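PDB 2YIK: endoglucanase from Clostridium thermocellum, which probably hydrolyses internal beta-1,4-glucosidic bonds of cellulose as an endoglucanase. Local coordinates for residues L79-Q84 / V99-G104; V108-G113 / C168-A173. All coordinates share one frame; numbering follows the deposited sequence.

Interaction 1 of 2, residues L79-Q84 / V99-G104; sequences LPLDSQ and VLDPDG. With CA (calcium ion), chain D.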
ATOM      1  N   LEU A  79       9.200  14.698  18.296  1.00 32.42           N
ATOM      2  CA  LEU A  79      10.520  14.104  18.088  1.00 30.31           C
ATOM      3  C   LEU A  79      11.598  15.183  18.200  1.00 30.74           C
ATOM      4  O   LEU A  79      11.511  16.212  17.531  1.00 30.30           O
ATOM      5  CB  LEU A  79      10.597  13.474  16.700  1.00 30.08           C
ATOM      6  CG  LEU A  79      11.931  12.807  16.359  1.00 27.74           C
ATOM      7  CD1 LEU A  79      12.118  11.587  17.234  1.00 28.38           C
ATOM      8  CD2 LEU A  79      11.958  12.409  14.899  1.00 28.03           C
ATOM      9  N   PRO A  80      12.623  14.970  19.049  1.00 30.67           N
ATOM     10  CA  PRO A  80      13.680  15.978  19.182  1.00 30.42           C
ATOM     11  C   PRO A  80      14.495  16.105  17.905  1.00 30.19           C
ATOM     12  O   PRO A  80      14.917  15.108  17.323  1.00 30.40           O
ATOM     13  CB  PRO A  80      14.521  15.455  20.346  1.00 30.76           C
ATOM     14  CG  PRO A  80      13.517  14.724  21.183  1.00 30.65           C
ATOM     15  CD  PRO A  80      12.734  13.964  20.121  1.00 31.43           C
ATOM     16  N   LEU A  81      14.731  17.339  17.485  1.00 30.96           N
ATOM     17  CA  LEU A  81      15.488  17.592  16.273  1.00 31.80           C
ATOM     18  C   LEU A  81      16.993  17.603  16.534  1.00 32.32           C
ATOM     19  O   LEU A  81      17.567  18.647  16.831  1.00 32.95           O
ATOM     20  CB  LEU A  81      15.046  18.928  15.660  1.00 30.55           C
ATOM     21  CG  LEU A  81      15.707  19.380  14.353  1.00 31.48           C
ATOM     22  CD1 LEU A  81      15.438  18.363  13.249  1.00 28.05           C
ATOM     23  CD2 LEU A  81      15.165  20.752  13.964  1.00 29.29           C
ATOM     24  N   ASP A  82      17.622  16.434  16.452  1.00 31.30           N
ATOM     25  CA  ASP A  82      19.070  16.319  16.634  1.00 31.10           C
ATOM     26  C   ASP A  82      19.574  15.093  15.882  1.00 30.46           C
ATOM     27  O   ASP A  82      18.777  14.319  15.354  1.00 29.59           O
ATOM     28  CB  ASP A  82      19.459  16.250  18.123  1.00 32.08           C
ATOM     29  CG  ASP A  82      18.852  15.060  18.843  1.00 33.68           C
ATOM     30  OD1 ASP A  82      19.146  13.899  18.474  1.00 34.12           O
ATOM     31  OD2 ASP A  82      18.082  15.290  19.791  1.00 34.20           O
ATOM     32  N   SER A  83      20.894  14.920  15.833  1.00 29.90           N
ATOM     33  CA  SER A  83      21.499  13.809  15.101  1.00 29.78           C
ATOM     34  C   SER A  83      21.400  12.426  15.733  1.00 30.14           C
ATOM     35  O   SER A  83      21.964  11.468  15.209  1.00 29.47           O
ATOM     36  CB  SER A  83      22.969  14.121  14.801  1.00 28.93           C
ATOM     37  OG  SER A  83      23.695  14.358  15.994  1.00 30.54           O
ATOM     38  N   GLN A  84      20.703  12.318  16.859  1.00 30.59           N
ATOM     39  CA  GLN A  84      20.541  11.022  17.506  1.00 32.02           C
ATOM     40  C   GLN A  84      19.080  10.603  17.420  1.00 31.32           C
ATOM     41  O   GLN A  84      18.779   9.451  17.123  1.00 31.08           O
ATOM     42  CB  GLN A  84      20.987  11.065  18.978  1.00 35.78           C
ATOM     43  CG  GLN A  84      22.511  11.060  19.199  1.00 41.47           C
ATOM     44  CD  GLN A  84      23.147  12.440  19.036  1.00 46.25           C
ATOM     45  OE1 GLN A  84      22.564  13.456  19.439  1.00 47.99           O
ATOM     46  NE2 GLN A  84      24.361  12.482  18.467  1.00 48.47           N
ATOM     47  N   VAL A  99      13.412  25.580   8.405  1.00 24.59           N
ATOM     48  CA  VAL A  99      12.409  24.883   7.604  1.00 24.90           C
ATOM     49  C   VAL A  99      11.969  23.620   8.330  1.00 25.03           C
ATOM     50  O   VAL A  99      10.793  23.269   8.319  1.00 27.23           O
ATOM     51  CB  VAL A  99      12.942  24.539   6.182  1.00 24.65           C
ATOM     52  CG1 VAL A  99      12.052  23.494   5.514  1.00 23.25           C
ATOM     53  CG2 VAL A  99      12.956  25.801   5.331  1.00 23.11           C
ATOM     54  N   LEU A 100      12.909  22.952   8.984  1.00 25.02           N
ATOM     55  CA  LEU A 100      12.600  21.738   9.725  1.00 24.56           C
ATOM     56  C   LEU A 100      11.835  22.027  11.017  1.00 26.67           C
ATOM     57  O   LEU A 100      11.020  21.214  11.460  1.00 26.83           O
ATOM     58  CB  LEU A 100      13.889  20.998  10.085  1.00 24.43           C
ATOM     59  CG  LEU A 100      14.766  20.432   8.963  1.00 25.11           C
ATOM     60  CD1 LEU A 100      16.092  19.937   9.532  1.00 22.48           C
ATOM     61  CD2 LEU A 100      14.022  19.302   8.267  1.00 25.23           C
ATOM     62  N   ASP A 101      12.090  23.196  11.603  1.00 25.67           N
ATOM     63  CA  ASP A 101      11.499  23.585  12.883  1.00 26.24           C
ATOM     64  C   ASP A 101      11.204  25.100  12.921  1.00 27.38           C
ATOM     65  O   ASP A 101      11.772  25.828  13.734  1.00 26.71           O
ATOM     66  CB  ASP A 101      12.508  23.177  13.982  1.00 27.95           C
ATOM     67  CG  ASP A 101      12.029  23.488  15.384  1.00 28.06           C
ATOM     68  OD1 ASP A 101      10.813  23.514  15.600  1.00 28.14           O
ATOM     69  OD2 ASP A 101      12.877  23.686  16.276  1.00 31.20           O
ATOM     70  N   PRO A 102      10.280  25.579  12.061  1.00 27.75           N
ATOM     71  CA  PRO A 102       9.930  27.004  11.998  1.00 28.06           C
ATOM     72  C   PRO A 102       9.630  27.658  13.344  1.00 29.14           C
ATOM     73  O   PRO A 102      10.038  28.791  13.586  1.00 27.43           O
ATOM     74  CB  PRO A 102       8.700  27.032  11.084  1.00 28.87           C
ATOM     75  CG  PRO A 102       8.799  25.771  10.300  1.00 27.89           C
ATOM     76  CD  PRO A 102       9.284  24.784  11.325  1.00 26.77           C
ATOM     77  N   ASP A 103       8.913  26.948  14.214  1.00 29.54           N
ATOM     78  CA  ASP A 103       8.556  27.506  15.513  1.00 32.21           C
ATOM     79  C   ASP A 103       9.695  27.487  16.532  1.00 32.37           C
ATOM     80  O   ASP A 103       9.573  28.057  17.616  1.00 33.13           O
ATOM     81  CB  ASP A 103       7.338  26.780  16.085  1.00 34.41           C
ATOM     82  CG  ASP A 103       7.561  25.300  16.201  1.00 36.04           C
ATOM     83  OD1 ASP A 103       7.753  24.649  15.158  1.00 38.82           O
ATOM     84  OD2 ASP A 103       7.553  24.790  17.333  1.00 41.25           O
ATOM     85  N   GLY A 104      10.790  26.819  16.188  1.00 32.27           N
ATOM     86  CA  GLY A 104      11.944  26.773  17.068  1.00 32.37           C
ATOM     87  C   GLY A 104      11.850  26.077  18.415  1.00 32.69           C
ATOM     88  O   GLY A 104      12.689  26.326  19.277  1.00 33.10           O
TER
HETATM   89 CA    CA D1531       8.605  22.369  16.204  1.00 32.19          CA
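Both methyls of Leu-81 are spent on Leu-100, the last residue of helix 90-100, and Asp-101 just beyond it: CD2 lies 3.6 Å from Asp-101 CB, while CD1 reaches Leu-100 CD1 at 4.1 Å. The two leucine side chains meet at about a right angle, CD1 against CD1, with Leu-81 CD2 lying near Leu-100 CB as well as Asp-101 CB. Leu-81 extends because its CG is anti to the backbone N (chi1 -179°), which carries the forked end across a CA separation of 8.0 Å to Asp-101. Ile-93 of the same helix touches both leucines, and Leu-100 also rests on Ala-179 of strand 177-184.

Asp-101 has two different sides. Its CB methylene receives the leucine, whereas its carboxylate turns to the metal: OD1 binds the calcium ion at 2.6 Å and OD2 accepts from the backbone N of Gly-106, a second bond that should fix the rotation of the group. Asp-103 straddles the ion with both oxygens, OD1 at 2.6 Å and OD2 at the longer 2.9 Å, its CG lying between the backbone N and the carbonyl carbon (chi1 57°). A type I turn from Asp-101 to Gly-104, closed by Gly-104 N to Asp-101 O at 2.8 Å, brings the two carboxylates to one ion. The 79-84 segment is folded locally as well: Gln-84 N donates to the anti lone pair of Asp-82 OD1, an Asx turn.

No hydrogen bond crosses between the segments, and 122 Å² is buried. Asp-105 OD1 and Lys-107 O complete the protein ligands of the ion. Spaced acidic residues in the sequence Asp-Pro-Asp-Gly-Asp, with a backbone carbonyl following, make this a short calcium-binding loop resembling that of an EF-hand, here following a helix and backed by a leucine.

Interaction 2 of 2, residues V108-G113 / C168-A173; sequences VDVSGG and CTFRDA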
ATOM      1  N   VAL A 108       9.959  18.037  16.146  1.00 30.83           N
ATOM      2  CA  VAL A 108       9.189  17.954  14.912  1.00 29.45           C
ATOM      3  C   VAL A 108       8.100  16.914  15.111  1.00 29.09           C
ATOM      4  O   VAL A 108       8.229  16.020  15.949  1.00 28.78           O
ATOM      5  CB  VAL A 108      10.061  17.571  13.698  1.00 29.49           C
ATOM      6  CG1 VAL A 108      11.111  18.654  13.451  1.00 28.67           C
ATOM      7  CG2 VAL A 108      10.707  16.224  13.927  1.00 28.37           C
ATOM      8  N   ASP A 109       7.022  17.044  14.346  1.00 28.60           N
ATOM      9  CA  ASP A 109       5.896  16.128  14.437  1.00 28.98           C
ATOM     10  C   ASP A 109       5.881  15.108  13.292  1.00 29.80           C
ATOM     11  O   ASP A 109       5.551  15.441  12.155  1.00 29.19           O
ATOM     12  CB  ASP A 109       4.594  16.937  14.436  1.00 29.52           C
ATOM     13  CG  ASP A 109       3.357  16.070  14.599  1.00 30.12           C
ATOM     14  OD1 ASP A 109       3.484  14.828  14.708  1.00 28.61           O
ATOM     15  OD2 ASP A 109       2.244  16.640  14.614  1.00 31.43           O
ATOM     16  N   VAL A 110       6.256  13.866  13.591  1.00 29.69           N
ATOM     17  CA  VAL A 110       6.237  12.815  12.576  1.00 29.35           C
ATOM     18  C   VAL A 110       5.265  11.725  13.028  1.00 29.20           C
ATOM     19  O   VAL A 110       5.458  10.536  12.763  1.00 29.96           O
ATOM     20  CB  VAL A 110       7.642  12.200  12.327  1.00 27.43           C
ATOM     21  CG1 VAL A 110       8.548  13.226  11.660  1.00 27.15           C
ATOM     22  CG2 VAL A 110       8.245  11.717  13.621  1.00 27.36           C
ATOM     23  N   SER A 111       4.207  12.158  13.706  1.00 28.04           N
ATOM     24  CA  SER A 111       3.179  11.260  14.204  1.00 27.04           C
ATOM     25  C   SER A 111       2.116  11.014  13.137  1.00 26.44           C
ATOM     26  O   SER A 111       2.020  11.746  12.149  1.00 26.27           O
ATOM     27  CB  SER A 111       2.506  11.854  15.445  1.00 27.89           C
ATOM     28  OG  SER A 111       1.644  12.926  15.092  1.00 29.87           O
ATOM     29  N   GLY A 112       1.321   9.972  13.352  1.00 26.01           N
ATOM     30  CA  GLY A 112       0.262   9.643  12.418  1.00 26.73           C
ATOM     31  C   GLY A 112       0.559   8.425  11.572  1.00 26.96           C
ATOM     32  O   GLY A 112       1.519   7.699  11.822  1.00 26.63           O
ATOM     33  N   GLY A 113      -0.268   8.196  10.562  1.00 26.00           N
ATOM     34  CA  GLY A 113      -0.042   7.047   9.711  1.00 26.89           C
ATOM     35  C   GLY A 113      -0.420   5.728  10.363  1.00 26.80           C
ATOM     36  O   GLY A 113      -1.206   5.686  11.316  1.00 25.94           O
ATOM     37  N   CYS A 168       5.144  14.812   7.083  1.00 26.10           N
ATOM     38  CA  CYS A 168       6.528  14.337   7.082  1.00 25.46           C
ATOM     39  C   CYS A 168       7.378  14.914   5.957  1.00 24.81           C
ATOM     40  O   CYS A 168       8.580  14.655   5.875  1.00 23.46           O
ATOM     41  CB  CYS A 168       6.553  12.807   7.027  1.00 24.40           C
ATOM     42  SG  CYS A 168       6.064  12.006   8.589  1.00 25.55           S
ATOM     43  N   THR A 169       6.749  15.688   5.080  1.00 24.19           N
ATOM     44  CA  THR A 169       7.473  16.306   3.984  1.00 24.10           C
ATOM     45  C   THR A 169       7.757  17.747   4.389  1.00 24.94           C
ATOM     46  O   THR A 169       6.852  18.584   4.412  1.00 24.36           O
ATOM     47  CB  THR A 169       6.657  16.300   2.673  1.00 24.02           C
ATOM     48  OG1 THR A 169       6.234  14.960   2.376  1.00 24.43           O
ATOM     49  CG2 THR A 169       7.507  16.825   1.515  1.00 21.24           C
ATOM     50  N   PHE A 170       9.013  18.017   4.729  1.00 23.82           N
ATOM     51  CA  PHE A 170       9.447  19.347   5.140  1.00 24.80           C
ATOM     52  C   PHE A 170       9.918  20.122   3.909  1.00 24.04           C
ATOM     53  O   PHE A 170      10.948  19.794   3.310  1.00 24.96           O
ATOM     54  CB  PHE A 170      10.558  19.206   6.181  1.00 23.53           C
ATOM     55  CG  PHE A 170      10.117  18.487   7.422  1.00 24.64           C
ATOM     56  CD1 PHE A 170      10.102  17.093   7.461  1.00 24.21           C
ATOM     57  CD2 PHE A 170       9.619  19.191   8.514  1.00 24.63           C
ATOM     58  CE1 PHE A 170       9.597  16.413   8.569  1.00 24.99           C
ATOM     59  CE2 PHE A 170       9.113  18.521   9.628  1.00 25.10           C
ATOM     60  CZ  PHE A 170       9.098  17.128   9.652  1.00 25.74           C
ATOM     61  N   ARG A 171       9.142  21.138   3.534  1.00 23.99           N
ATOM     62  CA  ARG A 171       9.429  21.954   2.357  1.00 24.67           C
ATOM     63  C   ARG A 171       9.685  23.419   2.704  1.00 25.51           C
ATOM     64  O   ARG A 171       9.172  23.920   3.707  1.00 24.44           O
ATOM     65  CB  ARG A 171       8.238  21.892   1.391  1.00 25.64           C
ATOM     66  CG  ARG A 171       7.718  20.491   1.106  1.00 26.77           C
ATOM     67  CD  ARG A 171       6.288  20.543   0.572  1.00 28.25           C
ATOM     68  NE  ARG A 171       6.213  21.079  -0.783  1.00 30.21           N
ATOM     69  CZ  ARG A 171       5.084  21.471  -1.372  1.00 29.00           C
ATOM     70  NH1 ARG A 171       3.929  21.399  -0.724  1.00 30.45           N
ATOM     71  NH2 ARG A 171       5.106  21.919  -2.620  1.00 29.59           N
ATOM     72  N   ASP A 172      10.474  24.107   1.881  1.00 25.75           N
ATOM     73  CA  ASP A 172      10.698  25.522   2.130  1.00 27.61           C
ATOM     74  C   ASP A 172       9.452  26.230   1.582  1.00 27.81           C
ATOM     75  O   ASP A 172       8.595  25.582   0.964  1.00 26.88           O
ATOM     76  CB  ASP A 172      12.004  26.017   1.478  1.00 28.30           C
ATOM     77  CG  ASP A 172      11.990  25.950  -0.035  1.00 29.19           C
ATOM     78  OD1 ASP A 172      10.911  25.829  -0.653  1.00 29.93           O
ATOM     79  OD2 ASP A 172      13.092  26.041  -0.614  1.00 32.52           O
ATOM     80  N   ALA A 173       9.335  27.532   1.818  1.00 27.60           N
ATOM     81  CA  ALA A 173       8.155  28.279   1.390  1.00 28.43           C
ATOM     82  C   ALA A 173       7.869  28.242  -0.099  1.00 28.33           C
ATOM     83  O   ALA A 173       6.741  28.484  -0.511  1.00 30.95           O
ATOM     84  CB  ALA A 173       8.241  29.728   1.875  1.00 27.83           C
TER
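Val-110 packs against Cys-168 where the two segments come nearest, with CA atoms 5.7 Å apart. The sulfur of Cys-168 stands 4.1 Å from Val-110 CB and sits at about the same distance from CA and CG1, so it lies against the branch point of the valine and not merely against one methyl. It arrives there with SG anti to its own carbonyl carbon (chi1 -73°). Both residues are buried.

Phe-170 completes the packed part through the far end of its ring. CZ lies 4.2 Å from Val-108 CB, which approaches obliquely. Val-110 CG1 comes to the ring edge, near the plane of the ring, 4.4 Å from CZ, the longest of these contacts. The ring tip thus meets two valines, Val-108 and Val-110, one obliquely and one at its edge, although Phe-170 as a whole is partly exposed.

No hydrogen bond crosses the interface, which buries 174 Å². On the loose side Asp-109, partly exposed and making no contact across, turns back on its own segment: OD1 takes Ser-111 OG at 2.7 Å on its syn lone pair and Ser-111 N at 2.9 Å nearly along the C-O axis, with an N-H...O angle of 159°. The bond from Ser-111 N to Asp-109 OD1 makes an Asx turn, and the two donors together should hold the carboxylate in place. Residues 171-173 leave the interface, and Arg-171 points its guanidinium to Asp-246 in a salt bridge and to Tyr-247 in a cation-pi contact, both on helix 238-257.

The end of strand 107-108 and the loop after it pack beside strand 169-171. Val-110 also touches Cys-181 and Val-184 of strand 177-184, the antiparallel partner of 169-171, while Leu-79 of strand 79-80 touches both valines.

In the fold
Interactions 1 and 2 lie about 10 Å apart, centre to centre, on the same side of the chain's centre. Strand pairing joins them: Leu-79 O and Val-108 N, 2.8 Å apart, probably share a hydrogen bond between strands 79-80 and 107-108. Leu-100 O also packs against Val-108 CG1 at 3.2 Å. Both are largely buried, with Phe-170 partly exposed, and apolar across the interface, but interaction 1 is more peripheral, its centre about 29 Å from the chain centre against about 20 Å, and its second segment runs out into an exposed calcium loop. Interaction 2 instead uses sulfur, valine and phenyl groups, and strand 169-171 within its segment 168-173 belongs to the four-stranded antiparallel sheet.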